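Local coordinates for protein BauA (Acinetobacter baumannii, PDB 6HCP) that serves as the outer-membrane receptor for ferric preacinetobactin, which it probably imports as a TonB-dependent transporter, at residues V49-S54 with A146-M151; E236-F241 with G294-S299; K316-S321 with L336-F341; S419-G424 with H444-A449. All coordinates share one frame; numbering follows the deposited sequence. Where two conformers were deposited one is given.

The four contacts follow one another along the chain without interleaving. Contact 1 lies inside the barrel, where the loop 49-54 meets the plug helix 146-149. Contacts 2, 3 and 4 each join neighbouring antiparallel strands of the barrel wall. Contacts 1 and 4 have centres about 14 Å apart and touch, with Gly150 and Met151 packing against Gln445 and Val447, so plug and wall meet there directly. Contact 2 is centred about 20 Å from contact 1. Contact 3 stands apart from the others, its centre about 47 Å from that of contact 2; strands 282-297 and 302-318, consecutive in the chain and paired, link the two. Together they sample the plugged barrel of a TonB-dependent receptor.

Contact 1. Residues V49-S54 with A146-M151; sequences VGFLGS and ALLNGM
Gly50 lies against Leu148, their CA atoms 4.5 Å apart, where the loop between strands 46-48 and 54-56 meets the short helix 146-149. One backbone bond joins the two segments: Phe51 N donates to Leu148 O at 3.0 Å, bent at the hydrogen (148°). Gly150, with positive phi, is the first residue to leave the helical conformation. Having no side chain, Gly50 lets its CA come to 3.9 Å from Leu148 CB and 3.3 Å from Asn149 OD1. Leu148 buries more surface here than any other residue. Its CD1 meets Val49 CG1 at 3.8 Å, the two side chains lying side by side and pointing the same way, while CD2 meets Leu52 CD1 at 3.7 Å. Phe51 CG sits between its backbone N and carbonyl carbon (chi1 82°), and the ring lies obliquely to the carbonyls of the helix end, CE1 3.5 Å from Leu147 O. That oxygen accepts from Arg443 NH2, and Arg443 also makes a cation-pi contact with the Phe51 ring. On the polar side Asn149 ND2 bonds to Ser145 OG and to a water 3.0 Å away, which takes a weak bond from Gly50 N. Phe51 and Leu52 also touch Val366 and Ala426 of the barrel strands. A short plug helix and loop packed against the inner wall in this way belong to the plugged beta-barrel of TonB-dependent receptors.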
loop_
_atom_site.group_PDB
_atom_site.type_symbol
_atom_site.label_atom_id
_atom_site.label_comp_id
_atom_site.label_asym_id
_atom_site.label_seq_id
_atom_site.Cartn_x
_atom_site.Cartn_y
_atom_site.Cartn_z
ATOM N N VAL A 49 -5.788 8.498 -42.312
ATOM C CA VAL A 49 -7.240 8.452 -42.353
ATOM C C VAL A 49 -7.683 7.464 -43.439
ATOM O O VAL A 49 -8.158 7.849 -44.521
ATOM C CB VAL A 49 -7.801 9.866 -42.535
ATOM C CG1 VAL A 49 -9.321 9.896 -42.462
ATOM C CG2 VAL A 49 -7.206 10.805 -41.499
ATOM N N GLY A 50 -7.411 6.185 -43.170
ATOM C CA GLY A 50 -7.523 5.121 -44.160
ATOM C C GLY A 50 -6.883 5.535 -45.472
ATOM O O GLY A 50 -5.782 6.111 -45.474
ATOM N N PHE A 51 -7.552 5.266 -46.603
ATOM C CA PHE A 51 -6.896 5.477 -47.909
ATOM C C PHE A 51 -6.809 6.974 -48.272
ATOM O O PHE A 51 -6.165 7.309 -49.266
ATOM C CB PHE A 51 -7.552 4.599 -48.991
ATOM C CG PHE A 51 -8.817 5.101 -49.641
ATOM C CD1 PHE A 51 -9.750 5.851 -48.953
ATOM C CD2 PHE A 51 -9.112 4.736 -50.946
ATOM C CE1 PHE A 51 -10.949 6.235 -49.538
ATOM C CE2 PHE A 51 -10.306 5.120 -51.533
ATOM C CZ PHE A 51 -11.233 5.854 -50.826
ATOM N N LEU A 52 -7.366 7.878 -47.459
ATOM C CA LEU A 52 -7.136 9.317 -47.664
ATOM C C LEU A 52 -5.694 9.688 -47.269
ATOM O O LEU A 52 -5.223 10.757 -47.618
ATOM C CB LEU A 52 -8.130 10.161 -46.863
ATOM C CG LEU A 52 -9.614 9.885 -47.103
ATOM C CD1 LEU A 52 -10.473 10.756 -46.194
ATOM C CD2 LEU A 52 -9.975 10.106 -48.565
ATOM N N GLY A 53 -4.993 8.782 -46.584
ATOM C CA GLY A 53 -3.624 8.984 -46.146
ATOM C C GLY A 53 -3.504 9.977 -44.987
ATOM O O GLY A 53 -4.445 10.209 -44.208
ATOM N N SER A 54 -2.304 10.535 -44.844
ATOM C CA SER A 54 -1.964 11.354 -43.695
ATOM C C SER A 54 -2.736 12.676 -43.718
ATOM O O SER A 54 -2.709 13.414 -44.676
ATOM C CB SER A 54 -0.469 11.581 -43.631
ATOM O OG SER A 54 -0.159 12.478 -42.578
ATOM N N ALA A 146 -15.780 2.162 -43.300
ATOM C CA ALA A 146 -15.689 1.217 -44.464
ATOM C C ALA A 146 -15.235 1.946 -45.745
ATOM O O ALA A 146 -14.433 1.422 -46.520
ATOM C CB ALA A 146 -17.000 0.490 -44.687
ATOM N N LEU A 147 -15.690 3.177 -45.958
ATOM C CA LEU A 147 -15.240 3.904 -47.170
ATOM C C LEU A 147 -13.710 3.985 -47.174
ATOM O O LEU A 147 -13.053 3.760 -48.197
ATOM C CB LEU A 147 -15.854 5.310 -47.246
ATOM C CG LEU A 147 -15.200 6.204 -48.303
ATOM C CD1 LEU A 147 -15.370 5.605 -49.701
ATOM C CD2 LEU A 147 -15.719 7.631 -48.248
ATOM N N LEU A 148 -13.145 4.326 -46.016
ATOM C CA LEU A 148 -11.695 4.596 -45.894
ATOM C C LEU A 148 -10.886 3.303 -45.897
ATOM O O LEU A 148 -9.768 3.280 -46.394
ATOM C CB LEU A 148 -11.441 5.358 -44.593
ATOM C CG LEU A 148 -12.301 6.592 -44.358
ATOM C CD1 LEU A 148 -11.946 7.254 -43.037
ATOM C CD2 LEU A 148 -12.168 7.561 -45.521
ATOM N N ASN A 149 -11.427 2.250 -45.255
ATOM C CA ASN A 149 -10.620 1.117 -44.826
ATOM C C ASN A 149 -11.135 -0.224 -45.362
ATOM O O ASN A 149 -10.466 -1.233 -45.194
ATOM C CB ASN A 149 -10.551 1.043 -43.296
ATOM C CG ASN A 149 -9.516 1.984 -42.725
ATOM O OD1 ASN A 149 -8.402 2.029 -43.226
ATOM N ND2 ASN A 149 -9.905 2.793 -41.753
ATOM N N GLY A 150 -12.343 -0.249 -45.929
ATOM C CA GLY A 150 -12.960 -1.514 -46.281
ATOM C C GLY A 150 -13.395 -2.283 -45.038
ATOM O O GLY A 150 -13.793 -1.699 -44.035
ATOM N N MET A 151 -13.620 -3.577 -45.211
ATOM C CA MET A 151 -14.118 -4.388 -44.146
ATOM C C MET A 151 -12.956 -5.208 -43.604
ATOM O O MET A 151 -12.470 -6.125 -44.253
ATOM C CB MET A 151 -15.230 -5.325 -44.638
ATOM C CG MET A 151 -15.855 -6.188 -43.546
ATOM S SD MET A 151 -17.311 -7.072 -44.178
ATOM C CE MET A 151 -16.508 -8.284 -45.219
HETATM O O HOH W 1 -7.561 4.261 -40.491
#

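Contact 2. Residues E236-F241 with G294-S299. With EDO (1,2-ethanediol), chain V.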
loop_
_atom_site.group_PDB
_atom_site.type_symbol
_atom_site.label_atom_id
_atom_site.label_comp_id
_atom_site.label_asym_id
_atom_site.label_seq_id
_atom_site.Cartn_x
_atom_site.Cartn_y
_atom_site.Cartn_z
ATOM N N GLU A 236 14.470 9.175 -55.355
ATOM C CA GLU A 236 14.111 10.521 -55.775
ATOM C C GLU A 236 12.600 10.610 -56.010
ATOM O O GLU A 236 11.949 11.558 -55.571
ATOM C CB GLU A 236 14.860 10.895 -57.054
ATOM C CG GLU A 236 14.740 12.364 -57.400
ATOM C CD GLU A 236 15.532 12.775 -58.629
ATOM O OE1 GLU A 236 16.472 12.037 -58.999
ATOM O OE2 GLU A 236 15.195 13.819 -59.219
ATOM N N ASN A 237 12.064 9.627 -56.736
ATOM C CA ASN A 237 10.657 9.636 -57.147
ATOM C C ASN A 237 9.944 8.353 -56.691
ATOM O O ASN A 237 8.834 8.080 -57.118
ATOM C CB ASN A 237 10.529 9.791 -58.663
ATOM C CG ASN A 237 11.030 11.136 -59.136
ATOM O OD1 ASN A 237 11.934 11.199 -59.966
ATOM N ND2 ASN A 237 10.576 12.198 -58.490
ATOM N N ALA A 238 10.615 7.547 -55.869
ATOM C CA ALA A 238 10.097 6.264 -55.436
ATOM C C ALA A 238 10.585 5.980 -54.007
ATOM O O ALA A 238 11.645 6.477 -53.590
ATOM C CB ALA A 238 10.521 5.182 -56.398
ATOM N N ARG A 239 9.818 5.161 -53.280
ATOM C CA ARG A 239 10.120 4.793 -51.878
ATOM C C ARG A 239 9.620 3.368 -51.631
ATOM O O ARG A 239 8.596 2.959 -52.191
ATOM C CB ARG A 239 9.437 5.771 -50.922
ATOM C CG ARG A 239 9.914 7.206 -51.060
ATOM C CD ARG A 239 8.942 8.183 -50.440
ATOM N NE ARG A 239 7.683 8.185 -51.149
ATOM C CZ ARG A 239 7.462 8.823 -52.291
ATOM N NH1 ARG A 239 6.250 8.825 -52.812
ATOM N NH2 ARG A 239 8.437 9.495 -52.881
ATOM N N VAL A 240 10.379 2.594 -50.853
ATOM C CA VAL A 240 9.978 1.245 -50.457
ATOM C C VAL A 240 10.170 1.094 -48.943
ATOM O O VAL A 240 11.153 1.579 -48.394
ATOM C CB VAL A 240 10.761 0.162 -51.205
ATOM C CG1 VAL A 240 10.397 -1.225 -50.716
ATOM C CG2 VAL A 240 10.549 0.284 -52.710
ATOM N N PHE A 241 9.173 0.486 -48.287
ATOM C CA PHE A 241 9.189 0.206 -46.835
ATOM C C PHE A 241 8.877 -1.273 -46.627
ATOM O O PHE A 241 7.900 -1.771 -47.150
ATOM C CB PHE A 241 8.134 1.042 -46.106
ATOM C CG PHE A 241 8.255 2.525 -46.289
ATOM C CD1 PHE A 241 9.016 3.283 -45.421
ATOM C CD2 PHE A 241 7.578 3.171 -47.306
ATOM C CE1 PHE A 241 9.095 4.656 -45.567
ATOM C CE2 PHE A 241 7.641 4.548 -47.434
ATOM C CZ PHE A 241 8.454 5.275 -46.607
ATOM N N GLY A 294 5.277 0.082 -51.555
ATOM C CA GLY A 294 6.015 0.827 -52.584
ATOM C C GLY A 294 5.208 2.011 -53.056
ATOM O O GLY A 294 3.986 1.952 -53.083
ATOM N N GLU A 295 5.891 3.132 -53.285
ATOM C CA GLU A 295 5.270 4.330 -53.837
ATOM C C GLU A 295 6.096 4.816 -55.038
ATOM O O GLU A 295 7.324 4.705 -55.047
ATOM C CB GLU A 295 5.182 5.428 -52.781
ATOM C CG GLU A 295 4.420 5.022 -51.535
ATOM C CD GLU A 295 4.392 6.076 -50.440
ATOM O OE1 GLU A 295 4.955 7.170 -50.649
ATOM O OE2 GLU A 295 3.876 5.761 -49.354
ATOM N N TYR A 296 5.402 5.354 -56.039
ATOM C CA TYR A 296 6.040 5.905 -57.246
ATOM C C TYR A 296 5.342 7.204 -57.637
ATOM O O TYR A 296 4.132 7.229 -57.879
ATOM C CB TYR A 296 6.033 4.897 -58.397
ATOM C CG TYR A 296 6.851 5.343 -59.583
ATOM C CD1 TYR A 296 8.232 5.271 -59.563
ATOM C CD2 TYR A 296 6.263 6.060 -60.608
ATOM C CE1 TYR A 296 9.001 5.810 -60.583
ATOM C CE2 TYR A 296 7.008 6.554 -61.666
ATOM C CZ TYR A 296 8.385 6.442 -61.644
ATOM O OH TYR A 296 9.120 6.935 -62.681
ATOM N N ASP A 297 6.109 8.297 -57.637
ATOM C CA ASP A 297 5.603 9.608 -58.014
ATOM C C ASP A 297 5.790 9.803 -59.524
ATOM O O ASP A 297 6.915 9.915 -59.986
ATOM C CB ASP A 297 6.350 10.726 -57.287
ATOM C CG ASP A 297 6.357 10.582 -55.778
ATOM O OD1 ASP A 297 5.396 9.987 -55.242
ATOM O OD2 ASP A 297 7.350 10.992 -55.166
ATOM N N PHE A 298 4.693 9.754 -60.280
ATOM C CA PHE A 298 4.717 10.027 -61.713
ATOM C C PHE A 298 4.963 11.521 -61.945
ATOM O O PHE A 298 5.642 11.897 -62.877
ATOM C CB PHE A 298 3.412 9.570 -62.368
ATOM C CG PHE A 298 3.271 8.072 -62.453
ATOM C CD1 PHE A 298 3.895 7.351 -63.461
ATOM C CD2 PHE A 298 2.498 7.382 -61.532
ATOM C CE1 PHE A 298 3.778 5.970 -63.525
ATOM C CE2 PHE A 298 2.358 6.004 -61.616
ATOM C CZ PHE A 298 3.015 5.297 -62.596
ATOM N N SER A 299 4.359 12.346 -61.093
ATOM C CA SER A 299 4.455 13.789 -61.115
ATOM C C SER A 299 3.978 14.299 -59.756
ATOM O O SER A 299 3.532 13.500 -58.936
ATOM C CB SER A 299 3.629 14.370 -62.230
ATOM O OG SER A 299 2.242 14.294 -61.922
HETATM C C1 EDO V . 0.499 3.872 -48.804
HETATM O O1 EDO V . 1.285 4.751 -49.612
HETATM C C2 EDO V . 1.423 2.767 -48.330
HETATM O O2 EDO V . 2.766 3.219 -48.563
HETATM O O HOH W 2 9.123 12.807 -56.133
#
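Arg239 is held between two carboxylates of the facing strand, Glu295 and Asp297, in a salt-bridge network. Glu295 OE1 takes both NE and NH1 on one side of the guanidinium, each at 3.0 Å; NE comes from above the carboxylate plane, NH1 on the anti lone pair. Asp297 takes the other end, with NH1 on OD1 at 2.8 Å and NH2 on OD2 at 2.9 Å, both on the syn side. Every acceptor lies in or near the guanidinium plane, yet the groups are turned differently: the Asp297 carboxylate is tilted 27° from it, that of Glu295 71°. A bend at chi3 (-65°) swings NE to this side of the chain. NH1 thus serves both acids, which probably share its positive charge. Glu295 OE2 also accepts from both hydroxyls of a bound ethanediol, probably from the crystallisation liquor, and a water links Asp297 OD2 with Glu236 O and Asn237 ND2. The backbones run antiparallel, Arg239 and Glu295 forming a hydrogen-bonded pair and Asp297 N bonding to Asn237 O at 2.8 Å. Ala238 CB packs obliquely by the Tyr296 ring, 3.9 Å from CD1, on the other face; bound detergent lies about 7 Å from the Tyr296 side chain. Charged residues on one face and an aromatic near detergent on the other fit the end of an outer-membrane barrel, just before the turn between strands 282-297 and 302-318.

Contact 3. Residues K316-S321 with L336-F341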
loop_
_atom_site.group_PDB
_atom_site.type_symbol
_atom_site.label_atom_id
_atom_site.label_comp_id
_atom_site.label_asym_id
_atom_site.label_seq_id
_atom_site.Cartn_x
_atom_site.Cartn_y
_atom_site.Cartn_z
ATOM N N LYS A 316 -3.101 -21.669 -29.203
ATOM C CA LYS A 316 -3.364 -22.853 -28.408
ATOM C C LYS A 316 -3.875 -22.450 -27.022
ATOM O O LYS A 316 -3.340 -21.542 -26.403
ATOM C CB LYS A 316 -2.076 -23.672 -28.253
ATOM C CG LYS A 316 -1.516 -24.262 -29.544
ATOM C CD LYS A 316 -0.194 -24.991 -29.288
ATOM C CE LYS A 316 0.269 -25.828 -30.459
ATOM N NZ LYS A 316 0.441 -24.982 -31.653
ATOM N N TYR A 317 -4.905 -23.152 -26.552
ATOM C CA TYR A 317 -5.538 -22.870 -25.274
ATOM C C TYR A 317 -5.901 -24.192 -24.607
ATOM O O TYR A 317 -6.606 -25.011 -25.175
ATOM C CB TYR A 317 -6.795 -22.006 -25.443
ATOM C CG TYR A 317 -7.516 -21.716 -24.154
ATOM C CD1 TYR A 317 -8.378 -22.639 -23.596
ATOM C CD2 TYR A 317 -7.436 -20.470 -23.559
ATOM C CE1 TYR A 317 -9.079 -22.364 -22.432
ATOM C CE2 TYR A 317 -8.101 -20.192 -22.378
ATOM C CZ TYR A 317 -8.911 -21.145 -21.796
ATOM O OH TYR A 317 -9.621 -20.869 -20.651
ATOM N N ASN A 318 -5.474 -24.336 -23.352
ATOM C CA ASN A 318 -5.804 -25.494 -22.521
ATOM C C ASN A 318 -6.239 -24.972 -21.151
ATOM O O ASN A 318 -5.443 -24.360 -20.460
ATOM C CB ASN A 318 -4.575 -26.391 -22.377
ATOM C CG ASN A 318 -4.820 -27.696 -21.653
ATOM O OD1 ASN A 318 -5.948 -28.175 -21.590
ATOM N ND2 ASN A 318 -3.735 -28.390 -21.355
ATOM N N GLY A 319 -7.500 -25.168 -20.788
ATOM C CA GLY A 319 -8.006 -24.579 -19.565
ATOM C C GLY A 319 -9.499 -24.726 -19.422
ATOM O O GLY A 319 -10.092 -25.693 -19.908
ATOM N N ALA A 320 -10.111 -23.803 -18.680
ATOM C CA ALA A 320 -11.545 -23.816 -18.519
ATOM C C ALA A 320 -12.193 -23.325 -19.824
ATOM O O ALA A 320 -11.741 -22.332 -20.409
ATOM C CB ALA A 320 -11.940 -22.961 -17.354
ATOM N N SER A 321 -13.345 -23.896 -20.174
ATOM C CA SER A 321 -14.166 -23.249 -21.228
ATOM C C SER A 321 -15.104 -22.224 -20.588
ATOM O O SER A 321 -15.206 -21.100 -21.062
ATOM C CB SER A 321 -14.889 -24.237 -22.107
ATOM O OG SER A 321 -15.578 -25.178 -21.347
ATOM N N LEU A 336 -13.883 -27.975 -18.571
ATOM C CA LEU A 336 -12.583 -27.843 -19.164
ATOM C C LEU A 336 -12.693 -28.046 -20.680
ATOM O O LEU A 336 -13.493 -28.841 -21.129
ATOM C CB LEU A 336 -11.652 -28.883 -18.542
ATOM C CG LEU A 336 -11.562 -28.849 -17.015
ATOM C CD1 LEU A 336 -10.595 -29.911 -16.514
ATOM C CD2 LEU A 336 -11.143 -27.470 -16.535
ATOM N N GLY A 337 -11.817 -27.381 -21.433
ATOM C CA GLY A 337 -11.801 -27.456 -22.898
ATOM C C GLY A 337 -10.431 -27.153 -23.466
ATOM O O GLY A 337 -9.542 -26.646 -22.771
ATOM N N GLN A 338 -10.224 -27.555 -24.720
ATOM C CA GLN A 338 -8.995 -27.289 -25.444
ATOM C C GLN A 338 -9.358 -26.762 -26.834
ATOM O O GLN A 338 -10.300 -27.245 -27.466
ATOM C CB GLN A 338 -8.141 -28.552 -25.549
ATOM C CG GLN A 338 -7.736 -29.119 -24.196
ATOM C CD GLN A 338 -6.832 -30.331 -24.309
ATOM O OE1 GLN A 338 -6.614 -30.880 -25.391
ATOM N NE2 GLN A 338 -6.144 -30.633 -23.218
ATOM N N LEU A 339 -8.583 -25.786 -27.300
ATOM C CA LEU A 339 -8.767 -25.205 -28.619
ATOM C C LEU A 339 -7.401 -24.893 -29.206
ATOM O O LEU A 339 -6.502 -24.424 -28.515
ATOM C CB LEU A 339 -9.618 -23.934 -28.497
ATOM C CG LEU A 339 -9.786 -23.119 -29.786
ATOM C CD1 LEU A 339 -10.490 -23.930 -30.864
ATOM C CD2 LEU A 339 -10.560 -21.839 -29.508
ATOM N N ALA A 340 -7.240 -25.167 -30.498
ATOM C CA ALA A 340 -6.089 -24.679 -31.227
ATOM C C ALA A 340 -6.559 -24.300 -32.620
ATOM O O ALA A 340 -7.522 -24.898 -33.130
ATOM C CB ALA A 340 -4.964 -25.693 -31.287
ATOM N N PHE A 341 -5.954 -23.247 -33.166
ATOM C CA PHE A 341 -6.179 -22.949 -34.574
ATOM C C PHE A 341 -4.906 -22.351 -35.164
ATOM O O PHE A 341 -4.069 -21.746 -34.480
ATOM C CB PHE A 341 -7.439 -22.094 -34.759
ATOM C CG PHE A 341 -7.377 -20.702 -34.173
ATOM C CD1 PHE A 341 -6.742 -19.668 -34.839
ATOM C CD2 PHE A 341 -7.969 -20.441 -32.949
ATOM C CE1 PHE A 341 -6.678 -18.392 -34.285
ATOM C CE2 PHE A 341 -7.931 -19.166 -32.406
ATOM C CZ PHE A 341 -7.285 -18.149 -33.068
#
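Tyr317 and Leu339 form a hydrogen-bonded antiparallel pair, Tyr317 N giving to Leu339 O at 2.8 Å and Leu339 N to Tyr317 O in return. Gly319 and Gly337 do the same further on, with Gly337 N to Gly319 O at 2.9 Å. Between these two pairs, Asn318 and Gln338 lie side by side on one face, both pointing the same way. Gln338 NE2 donates to Asn318 OD1 at 3.0 Å, but from well above the carbonyl plane (61°), the two amides standing almost perpendicular (88°). The bond is bent, and Gln338 NE2 has its stronger partner in Glu407 O; Asn318 ND2 gives to Pro406 O, so both buried amides are tied to the same loop. On the opposite face chi1 of 178° sets CG of Tyr317 anti to the backbone N, and the ring's OH bonds to Ala320 O of its own segment at 2.6 Å, on a lone pair in the carbonyl plane. The hydroxyl lies next to Gly319, which has no side chain to crowd it and where the chain turns a corner. Packing across the strands is modest. Lys316 CG meets Ala340 CB at 4.1 Å, and Leu336 CD2 comes within 4.2 Å of Ala320 CA. Ser321 OG finds its partner in Thr335 OG1. Arg256 makes a cation-pi contact with the Tyr317 ring and bonds to Ser321 O. The paired strands sit between strand 282-297, bonded to Lys316 and Asn318, and strand 361-381, bonded to Gln338 and Ala340.

Contact 4. Residues S419-G424 with H444-A449. With EDO (1,2-ethanediol), chain N.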
loop_
_atom_site.group_PDB
_atom_site.type_symbol
_atom_site.label_atom_id
_atom_site.label_comp_id
_atom_site.label_asym_id
_atom_site.label_seq_id
_atom_site.Cartn_x
_atom_site.Cartn_y
_atom_site.Cartn_z
ATOM N N SER A 419 -12.386 -14.724 -47.605
ATOM C CA SER A 419 -11.868 -13.929 -48.710
ATOM C C SER A 419 -12.671 -12.636 -48.802
ATOM O O SER A 419 -13.907 -12.668 -48.744
ATOM C CB SER A 419 -11.946 -14.691 -50.011
ATOM O OG SER A 419 -11.075 -15.801 -49.991
ATOM N N THR A 420 -11.964 -11.510 -48.944
ATOM C CA THR A 420 -12.612 -10.212 -49.122
ATOM C C THR A 420 -11.860 -9.417 -50.182
ATOM O O THR A 420 -10.656 -9.608 -50.413
ATOM C CB THR A 420 -12.670 -9.381 -47.832
ATOM O OG1 THR A 420 -11.344 -8.987 -47.468
ATOM C CG2 THR A 420 -13.294 -10.108 -46.669
ATOM N N SER A 421 -12.610 -8.599 -50.922
ATOM C CA SER A 421 -11.980 -7.699 -51.878
ATOM C C SER A 421 -12.815 -6.420 -51.958
ATOM O O SER A 421 -14.005 -6.428 -51.598
ATOM C CB SER A 421 -11.849 -8.355 -53.211
ATOM O OG SER A 421 -13.136 -8.496 -53.779
ATOM N N SER A 422 -12.167 -5.303 -52.300
ATOM C CA SER A 422 -12.908 -4.062 -52.456
ATOM C C SER A 422 -12.264 -3.174 -53.527
ATOM O O SER A 422 -11.086 -3.330 -53.875
ATOM C CB SER A 422 -13.043 -3.320 -51.142
ATOM O OG SER A 422 -11.860 -2.611 -50.819
ATOM N N PHE A 423 -13.059 -2.201 -53.971
ATOM C CA PHE A 423 -12.606 -1.156 -54.860
ATOM C C PHE A 423 -13.229 0.121 -54.321
ATOM O O PHE A 423 -14.426 0.166 -54.022
ATOM C CB PHE A 423 -12.943 -1.486 -56.326
ATOM C CG PHE A 423 -12.526 -2.888 -56.742
ATOM C CD1 PHE A 423 -13.179 -4.010 -56.234
ATOM C CD2 PHE A 423 -11.410 -3.102 -57.543
ATOM C CE1 PHE A 423 -12.738 -5.300 -56.523
ATOM C CE2 PHE A 423 -10.998 -4.392 -57.868
ATOM C CZ PHE A 423 -11.614 -5.481 -57.297
ATOM N N GLY A 424 -12.397 1.156 -54.178
ATOM C CA GLY A 424 -12.870 2.375 -53.606
ATOM C C GLY A 424 -12.350 3.610 -54.323
ATOM O O GLY A 424 -11.328 3.573 -55.010
ATOM N N HIS A 444 -16.998 -0.557 -53.013
ATOM C CA HIS A 444 -17.736 -1.762 -53.297
ATOM C C HIS A 444 -16.942 -2.915 -52.695
ATOM O O HIS A 444 -15.765 -3.079 -52.977
ATOM C CB HIS A 444 -17.949 -1.956 -54.815
ATOM C CG HIS A 444 -18.808 -3.137 -55.143
ATOM N ND1 HIS A 444 -20.176 -3.110 -54.963
ATOM C CD2 HIS A 444 -18.506 -4.359 -55.642
ATOM C CE1 HIS A 444 -20.670 -4.299 -55.253
ATOM N NE2 HIS A 444 -19.685 -5.064 -55.718
ATOM N N GLN A 445 -17.611 -3.672 -51.827
ATOM C CA GLN A 445 -16.976 -4.670 -50.964
ATOM C C GLN A 445 -17.585 -6.048 -51.265
ATOM O O GLN A 445 -18.802 -6.176 -51.292
ATOM C CB GLN A 445 -17.230 -4.308 -49.501
ATOM C CG GLN A 445 -16.653 -5.313 -48.507
ATOM C CD GLN A 445 -15.173 -5.105 -48.321
ATOM O OE1 GLN A 445 -14.707 -3.999 -48.030
ATOM N NE2 GLN A 445 -14.420 -6.169 -48.489
ATOM N N THR A 446 -16.729 -7.058 -51.393
ATOM C CA THR A 446 -17.162 -8.428 -51.529
ATOM C C THR A 446 -16.575 -9.282 -50.398
ATOM O O THR A 446 -15.461 -9.062 -49.982
ATOM C CB THR A 446 -16.797 -8.989 -52.915
ATOM O OG1 THR A 446 -17.378 -8.119 -53.891
ATOM C CG2 THR A 446 -17.347 -10.379 -53.147
ATOM N N VAL A 447 -17.275 -10.365 -50.044
ATOM C CA VAL A 447 -16.806 -11.305 -49.024
ATOM C C VAL A 447 -17.355 -12.702 -49.328
ATOM O O VAL A 447 -18.514 -12.861 -49.741
ATOM C CB VAL A 447 -17.227 -10.848 -47.620
ATOM C CG1 VAL A 447 -18.722 -10.722 -47.496
ATOM C CG2 VAL A 447 -16.683 -11.761 -46.539
ATOM N N LYS A 448 -16.524 -13.709 -49.049
ATOM C CA LYS A 448 -16.945 -15.090 -49.085
ATOM C C LYS A 448 -16.237 -15.861 -47.968
ATOM O O LYS A 448 -15.022 -15.816 -47.886
ATOM C CB LYS A 448 -16.592 -15.733 -50.430
ATOM C CG LYS A 448 -17.116 -17.151 -50.595
ATOM C CD LYS A 448 -16.879 -17.739 -51.967
ATOM C CE LYS A 448 -17.442 -19.142 -52.046
ATOM N NZ LYS A 448 -17.121 -19.791 -53.333
ATOM N N ALA A 449 -17.009 -16.685 -47.256
ATOM C CA ALA A 449 -16.477 -17.621 -46.246
ATOM C C ALA A 449 -16.822 -19.056 -46.652
ATOM O O ALA A 449 -17.924 -19.328 -47.182
ATOM C CB ALA A 449 -17.032 -17.297 -44.869
HETATM C C1 EDO N . -14.724 -12.651 -52.293
HETATM O O1 EDO N . -14.428 -13.798 -53.083
HETATM C C2 EDO N . -13.495 -11.764 -52.339
HETATM O O2 EDO N . -13.100 -11.582 -53.703
HETATM O O HOH W 3 -13.421 -17.947 -48.838
HETATM O O HOH W 4 -15.892 -5.895 -54.409
#
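Thr420 and Val447 pack closely on the buried face of this antiparallel strand pair, Thr420 CG2 3.8 Å from Val447 CG2, and Met151 of the plug touches both. Next to them Gln445 bends towards the partner strand: CG is anti to the backbone N, and chi2 (79°) carries CD across. Its OE1 packs at 3.6 Å on Ser422 CB and accepts a weak bond from Met151 N, while NE2 gives a weak bond to Thr446 O and comes 3.7 Å from Thr420 CB. Ser422 OG is bonded to Thr370 OG1 and Arg443 NH1. The other face, with Ser419, Ser421, Phe423, His444, Thr446 and Lys448, is looser. Ser421 OG lies 3.8 Å from Thr446 CB, and it shares a hydrogen bond of 3.1 Å with O2 of an ethanediol, whose C1 rests 3.6 Å from Thr446 CG2. Thr446 OG1 is bonded to Ser462 OG and to a water at 2.7 Å, which lies at the Phe423 ring edge; bound detergent lies near that ring. Lys448 leads its extended chain away from the partner strand. Three hydrogen-bonded pairs join the backbones, among them Thr446 N to Ser421 O at 2.8 Å. Hydroxyls and the Gln445 amide on the buried side suggest that plug and wall meet here partly through polar groups, as at Met151 N, consistent with a hydrophilic barrel interior.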